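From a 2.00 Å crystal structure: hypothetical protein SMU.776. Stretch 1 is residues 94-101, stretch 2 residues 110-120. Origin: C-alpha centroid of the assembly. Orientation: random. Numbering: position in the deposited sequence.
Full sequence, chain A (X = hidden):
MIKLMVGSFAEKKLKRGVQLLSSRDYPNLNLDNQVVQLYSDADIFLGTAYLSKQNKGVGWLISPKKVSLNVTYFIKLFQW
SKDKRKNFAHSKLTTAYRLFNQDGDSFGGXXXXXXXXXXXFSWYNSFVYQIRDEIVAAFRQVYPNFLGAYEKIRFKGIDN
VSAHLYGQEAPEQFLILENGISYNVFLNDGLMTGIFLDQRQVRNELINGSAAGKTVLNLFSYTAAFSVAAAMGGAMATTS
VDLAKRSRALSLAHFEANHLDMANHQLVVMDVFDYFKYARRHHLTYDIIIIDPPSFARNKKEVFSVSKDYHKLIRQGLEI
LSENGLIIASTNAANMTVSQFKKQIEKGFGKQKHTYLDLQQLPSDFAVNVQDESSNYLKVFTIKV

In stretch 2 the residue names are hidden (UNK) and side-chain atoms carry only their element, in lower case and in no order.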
ATOM      1  N   THR A  94       5.480 -15.922   6.713  1.00 13.45           N
ATOM      2  CA  THR A  94       5.391 -14.476   6.497  1.00 12.03           C
ATOM      3  C   THR A  94       5.528 -13.781   7.841  1.00 11.95           C
ATOM      4  O   THR A  94       4.634 -13.869   8.677  1.00 12.47           O
ATOM      5  CB  THR A  94       4.040 -14.105   5.878  1.00 10.22           C
ATOM      6  OG1 THR A  94       4.006 -14.573   4.527  1.00  8.68           O
ATOM      7  CG2 THR A  94       3.829 -12.587   5.911  1.00  9.16           C
ATOM      8  N   THR A  95       6.642 -13.082   8.047  1.00 12.13           N
ATOM      9  CA  THR A  95       6.881 -12.420   9.318  1.00 12.06           C
ATOM     10  C   THR A  95       6.700 -10.912   9.263  1.00 12.89           C
ATOM     11  O   THR A  95       6.963 -10.210  10.239  1.00 13.97           O
ATOM     12  CB  THR A  95       8.292 -12.748   9.854  1.00 13.10           C
ATOM     13  OG1 THR A  95       9.291 -12.220   8.969  1.00 13.92           O
ATOM     14  CG2 THR A  95       8.466 -14.254   9.964  1.00 13.09           C
ATOM     15  N   ALA A  96       6.236 -10.411   8.126  1.00 13.03           N
ATOM     16  CA  ALA A  96       5.993  -8.984   7.989  1.00 14.09           C
ATOM     17  C   ALA A  96       4.625  -8.845   7.344  1.00 13.70           C
ATOM     18  O   ALA A  96       4.401  -9.362   6.255  1.00 15.17           O
ATOM     19  CB  ALA A  96       7.076  -8.323   7.119  1.00 12.64           C
ATOM     20  N   TYR A  97       3.708  -8.168   8.028  1.00 13.48           N
ATOM     21  CA  TYR A  97       2.358  -7.964   7.518  1.00 13.32           C
ATOM     22  C   TYR A  97       1.718  -6.806   8.265  1.00 13.04           C
ATOM     23  O   TYR A  97       2.276  -6.315   9.248  1.00 13.82           O
ATOM     24  CB  TYR A  97       1.525  -9.244   7.674  1.00 15.43           C
ATOM     25  CG  TYR A  97       1.406  -9.755   9.098  1.00 17.71           C
ATOM     26  CD1 TYR A  97       0.306  -9.424   9.890  1.00 18.20           C
ATOM     27  CD2 TYR A  97       2.402 -10.562   9.659  1.00 19.13           C
ATOM     28  CE1 TYR A  97       0.201  -9.885  11.200  1.00 17.74           C
ATOM     29  CE2 TYR A  97       2.306 -11.024  10.974  1.00 18.87           C
ATOM     30  CZ  TYR A  97       1.205 -10.681  11.734  1.00 18.77           C
ATOM     31  OH  TYR A  97       1.112 -11.124  13.037  1.00 21.15           O
ATOM     32  N   ARG A  98       0.553  -6.356   7.815  1.00 12.11           N
ATOM     33  CA  ARG A  98      -0.095  -5.224   8.474  1.00 11.27           C
ATOM     34  C   ARG A  98      -0.981  -5.603   9.663  1.00 11.19           C
ATOM     35  O   ARG A  98      -1.836  -6.481   9.554  1.00 10.72           O
ATOM     36  CB  ARG A  98      -0.902  -4.413   7.458  1.00  9.74           C
ATOM     37  CG  ARG A  98      -1.706  -3.270   8.079  1.00  8.67           C
ATOM     38  CD  ARG A  98      -1.887  -2.117   7.109  1.00  7.13           C
ATOM     39  NE  ARG A  98      -0.614  -1.461   6.824  1.00  8.27           N
ATOM     40  CZ  ARG A  98      -0.485  -0.355   6.098  1.00  7.34           C
ATOM     41  NH1 ARG A  98      -1.552   0.234   5.575  1.00  5.08           N
ATOM     42  NH2 ARG A  98       0.720   0.159   5.895  1.00  7.06           N
ATOM     43  N   LEU A  99      -0.780  -4.915  10.787  1.00 10.37           N
ATOM     44  CA  LEU A  99      -1.548  -5.164  12.012  1.00 10.30           C
ATOM     45  C   LEU A  99      -2.804  -4.301  12.143  1.00  9.23           C
ATOM     46  O   LEU A  99      -3.796  -4.719  12.754  1.00  8.25           O
ATOM     47  CB  LEU A  99      -0.657  -4.932  13.242  1.00  9.48           C
ATOM     48  CG  LEU A  99       0.597  -5.799  13.399  1.00 10.73           C
ATOM     49  CD1 LEU A  99       1.338  -5.397  14.680  1.00 11.27           C
ATOM     50  CD2 LEU A  99       0.216  -7.279  13.459  1.00  9.97           C
ATOM     51  N   PHE A 100      -2.771  -3.102  11.565  1.00 10.75           N
ATOM     52  CA  PHE A 100      -3.900  -2.175  11.662  1.00 10.30           C
ATOM     53  C   PHE A 100      -3.937  -1.326  10.401  1.00 10.48           C
ATOM     54  O   PHE A 100      -2.917  -0.767   9.999  1.00 10.62           O
ATOM     55  CB  PHE A 100      -3.715  -1.276  12.889  1.00 10.34           C
ATOM     56  CG  PHE A 100      -4.992  -0.662  13.397  1.00 10.52           C
ATOM     57  CD1 PHE A 100      -5.790  -1.341  14.312  1.00  8.86           C
ATOM     58  CD2 PHE A 100      -5.401   0.594  12.952  1.00  9.89           C
ATOM     59  CE1 PHE A 100      -6.978  -0.779  14.778  1.00 10.09           C
ATOM     60  CE2 PHE A 100      -6.586   1.160  13.409  1.00  9.15           C
ATOM     61  CZ  PHE A 100      -7.376   0.472  14.325  1.00  9.13           C
ATOM     62  N   ASN A 101      -5.104  -1.219   9.775  1.00 11.79           N
ATOM     63  CA  ASN A 101      -5.210  -0.448   8.540  1.00 12.37           C
ATOM     64  C   ASN A 101      -6.345   0.556   8.506  1.00 12.59           C
ATOM     65  O   ASN A 101      -7.394   0.307   7.910  1.00 14.68           O
ATOM     66  CB  ASN A 101      -5.337  -1.398   7.345  1.00 13.26           C
ATOM     67  CG  ASN A 101      -5.169  -0.688   6.011  1.00 15.92           C
ATOM     68  OD1 ASN A 101      -4.252   0.128   5.826  1.00 15.10           O
ATOM     69  ND2 ASN A 101      -6.045  -1.011   5.063  1.00 17.42           N
ATOM     70  N   UNK A 110      -4.516   5.935  11.076  1.00 15.50           N
ATOM     71  CA  UNK A 110      -3.420   5.150  11.635  1.00 14.57           C
ATOM     72  C   UNK A 110      -3.244   3.774  11.014  1.00 15.09           C
ATOM     73  O   UNK A 110      -4.223   3.056  10.798  1.00 15.91           O
ATOM     74  c   UNK A 110      -3.632   4.930  13.153  1.00 14.50           C
ATOM     75  c   UNK A 110      -2.490   4.096  13.724  1.00 14.77           C
ATOM     76  c   UNK A 110      -3.745   6.269  13.873  1.00 14.17           C
ATOM     77  N   UNK A 111      -1.996   3.413  10.713  1.00 14.81           N
ATOM     78  CA  UNK A 111      -1.687   2.081  10.207  1.00 14.70           C
ATOM     79  C   UNK A 111      -0.520   1.604  11.063  1.00 14.08           C
ATOM     80  O   UNK A 111       0.268   2.413  11.570  1.00 15.21           O
ATOM     81  o   UNK A 111       0.001   2.677   8.512  1.00 14.13           O
ATOM     82  c   UNK A 111      -1.267   2.038   8.692  1.00 13.84           C
ATOM     83  c   UNK A 111      -2.306   2.727   7.821  1.00 15.51           C
ATOM     84  N   UNK A 112      -0.428   0.296  11.253  1.00 13.04           N
ATOM     85  CA  UNK A 112       0.650  -0.279  12.041  1.00 13.35           C
ATOM     86  C   UNK A 112       1.075  -1.560  11.346  1.00 14.17           C
ATOM     87  O   UNK A 112       0.250  -2.435  11.057  1.00 13.58           O
ATOM     88  c   UNK A 112      -1.031   0.279  15.504  1.00 11.63           C
ATOM     89  c   UNK A 112       1.406  -1.168  14.261  1.00 14.32           C
ATOM     90  c   UNK A 112      -0.423   0.580  14.150  1.00 12.37           C
ATOM     91  c   UNK A 112       0.203  -0.639  13.466  1.00 13.72           C
ATOM     92  N   UNK A 113       2.363  -1.668  11.063  1.00 14.97           N
ATOM     93  CA  UNK A 113       2.873  -2.859  10.408  1.00 15.02           C
ATOM     94  C   UNK A 113       3.851  -3.567  11.325  1.00 16.15           C
ATOM     95  O   UNK A 113       4.470  -2.950  12.193  1.00 14.18           O
ATOM     96  o   UNK A 113       1.640  -2.461   7.764  1.00 12.80           O
ATOM     97  c   UNK A 113       3.601  -2.496   9.107  1.00 13.14           C
ATOM     98  o   UNK A 113       3.019  -0.760   7.576  1.00 12.77           O
ATOM     99  c   UNK A 113       2.686  -1.857   8.080  1.00 12.93           C
ATOM    100  N   UNK A 114       3.973  -4.874  11.158  1.00 16.21           N
ATOM    101  CA  UNK A 114       4.940  -5.589  11.947  1.00 17.68           C
ATOM    102  C   UNK A 114       5.969  -6.093  10.951  1.00 16.46           C
ATOM    103  O   UNK A 114       5.623  -6.598   9.871  1.00 15.72           O
ATOM    104  c   UNK A 114       4.288  -6.736  12.721  1.00 20.20           C
ATOM    105  s   UNK A 114       3.903  -8.199  11.771  1.00 26.56           S
ATOM    106  N   UNK A 115       7.235  -5.901  11.299  1.00 15.37           N
ATOM    107  CA  UNK A 115       8.355  -6.326  10.481  1.00 13.62           C
ATOM    108  C   UNK A 115       9.239  -7.179  11.369  1.00 14.81           C
ATOM    109  O   UNK A 115      10.165  -6.674  11.997  1.00 14.81           O
ATOM    110  c   UNK A 115       7.088  -2.739   7.802  1.00  9.81           C
ATOM    111  c   UNK A 115       8.562  -4.412   8.780  1.00 10.19           C
ATOM    112  o   UNK A 115       7.043  -2.406   5.431  1.00  8.81           O
ATOM    113  c   UNK A 115       8.975  -4.754   7.487  1.00 10.82           C
ATOM    114  c   UNK A 115       7.522  -3.090   6.529  1.00  8.09           C
ATOM    115  c   UNK A 115       8.458  -4.091   6.359  1.00  9.00           C
ATOM    116  c   UNK A 115       7.612  -3.399   8.922  1.00  8.48           C
ATOM    117  c   UNK A 115       9.145  -5.111   9.989  1.00 12.03           C
ATOM    118  N   UNK A 116       8.955  -8.475  11.432  1.00 15.53           N
ATOM    119  CA  UNK A 116       9.756  -9.338  12.278  1.00 15.19           C
ATOM    120  C   UNK A 116       9.502  -9.038  13.743  1.00 15.95           C
ATOM    121  O   UNK A 116       8.369  -9.140  14.218  1.00 14.79           O
ATOM    122  N   UNK A 117      10.553  -8.651  14.458  1.00 16.22           N
ATOM    123  CA  UNK A 117      10.434  -8.344  15.883  1.00 16.58           C
ATOM    124  C   UNK A 117      10.128  -6.880  16.191  1.00 15.98           C
ATOM    125  O   UNK A 117      10.008  -6.502  17.355  1.00 16.50           O
ATOM    126  c   UNK A 117      11.716  -8.741  16.609  1.00 17.99           C
ATOM    127  o   UNK A 117      11.049 -10.993  17.005  1.00 19.52           O
ATOM    128  c   UNK A 117      11.957 -10.237  16.590  1.00 19.98           C
ATOM    129  o   UNK A 117      13.053 -10.653  16.165  1.00 21.34           O
ATOM    130  N   UNK A 118       9.990  -6.066  15.152  1.00 14.78           N
ATOM    131  CA  UNK A 118       9.718  -4.644  15.323  1.00 14.34           C
ATOM    132  C   UNK A 118       8.413  -4.210  14.663  1.00 14.56           C
ATOM    133  O   UNK A 118       7.933  -4.850  13.725  1.00 14.67           O
ATOM    134  c   UNK A 118      14.586  -4.601  16.796  1.00 14.62           C
ATOM    135  c   UNK A 118      12.191  -4.083  15.445  1.00 15.59           C
ATOM    136  c   UNK A 118      12.554  -3.328  16.556  1.00 15.05           C
ATOM    137  c   UNK A 118      10.885  -3.838  14.744  1.00 14.55           C
ATOM    138  c   UNK A 118      13.748  -3.585  17.233  1.00 14.18           C
ATOM    139  c   UNK A 118      14.237  -5.362  15.687  1.00 14.72           C
ATOM    140  c   UNK A 118      13.044  -5.100  15.016  1.00 15.46           C
ATOM    141  N   UNK A 119       7.835  -3.125  15.165  1.00 14.42           N
ATOM    142  CA  UNK A 119       6.598  -2.610  14.601  1.00 15.70           C
ATOM    143  C   UNK A 119       6.824  -1.228  14.023  1.00 15.87           C
ATOM    144  O   UNK A 119       7.765  -0.521  14.414  1.00 16.76           O
ATOM    145  c   UNK A 119       5.896  -1.720  16.855  1.00 18.43           C
ATOM    146  c   UNK A 119       5.469  -2.546  15.649  1.00 16.97           C
ATOM    147  c   UNK A 119       5.106  -3.943  16.074  1.00 18.47           C
ATOM    148  N   UNK A 120       5.965  -0.850  13.082  1.00 15.54           N
ATOM    149  CA  UNK A 120       6.060   0.447  12.435  1.00 15.25           C
ATOM    150  C   UNK A 120       4.704   1.149  12.419  1.00 15.56           C
ATOM    151  O   UNK A 120       3.761   0.688  11.777  1.00 16.65           O
ATOM    152  c   UNK A 120       7.882   2.422  10.862  1.00 12.87           C
ATOM    153  c   UNK A 120       7.070   1.301   8.767  1.00 13.92           C
ATOM    154  c   UNK A 120       6.579   0.287  11.002  1.00 12.64           C
ATOM    155  c   UNK A 120       6.757   1.600  10.227  1.00 13.93           C
TER
HETATM  156  O   HOH W   1       6.483 -10.888  12.975  1.00 35.88           O

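Position 110 carries three side-chain carbons, the first bearing the other two. The fork at CB fits valine, and Val110 sends its CB sideways; its backbone O lies 3.5 Å from Phe100 CD2, near the plane of that ring at its edge.

At position 111 one carbon bears an oxygen and a carbon, a branched hydroxyl side chain, hence Thr111. Its methyl CG2 sits over one face of the Arg98 guanidinium, 3.4 Å from Arg98 NH1, while its CA makes a CA-H...O contact with Phe100 O at 3.1 Å.

Position 112 has four carbons, forked at the first, with one arm two carbons long. That pattern identifies Ile112, whose CG1 packs 4.0 Å from Phe100 CB and whose CG2 lies 4.3 Å from Leu99 CD1. Its backbone does more: Ile112 N donates to Phe100 O (3.0 Å), and Ile112 O accepts from both Leu99 N (2.7 Å) and Phe100 N (3.1 Å).

At position 113 two carbons end in a pair of oxygens, facing the guanidinium of Arg98. With no third carbon, this carboxylate is aspartate. Asp113 OD1 receives a nearly linear hydrogen bond from Arg98 NE (2.6 Å), and Asp113 OD2 a second from Arg98 NH2 (3.0 Å), a two-pronged salt bridge.

Position 114 shows one carbon followed by a sulfur, which lies over a face of the Tyr97 ring. Such a short thiol side chain is cysteine; Cys114 SG is 3.6 Å from the centroid of the Tyr97 ring, and Cys114 CB is 3.8 Å from Leu99 CD1. Backbone hydrogen bonds run both ways, from Cys114 N to Tyr97 O (2.9 Å) and from Tyr97 N to Cys114 O (3.1 Å).

Position 115 bears one carbon and a six-carbon ring with an oxygen, so it is tyrosine. The ring of Tyr115 approaches Ala96, with CD1 of Tyr115 4.1 Å from Ala96 CB.

Position 116 has no side-chain atoms and a phi of 70°, which favours glycine. Gly116 N donates to Thr95 O (2.9 Å), and a water donates to Thr95 O and Gly116 O, each at 2.9 Å.

At position 117, two carbons ending in two oxygens give Asp117, which points away and touches nothing on stretch 1. Position 118 has one carbon and an oxygen-free six-carbon ring, hence Phe118, out of reach. Position 119 has three carbons forked at the first: Val119, with CG1 4.3 Å from Leu99 CD1. Position 120 has four carbons forked at the second, Leu120, also without contact.

The contact is an antiparallel pairing interrupted by a beta bulge between Arg98 and Phe100, where Ile112 O serves two successive amides. Tyr97, Phe100, Ile112 and Cys114 share one face, and Ala96, Arg98, Asn101, Thr111, Asp113 and Tyr115 the other. On that second face Arg98 NH1 also donates to Asn101 OD1 (2.7 Å), so the guanidinium is held by both strands. Beyond the pairing, a type II' turn from Tyr115 to Phe118 reverses the chain.

Stretch 2 (110-120) VTIDCYGDFVL
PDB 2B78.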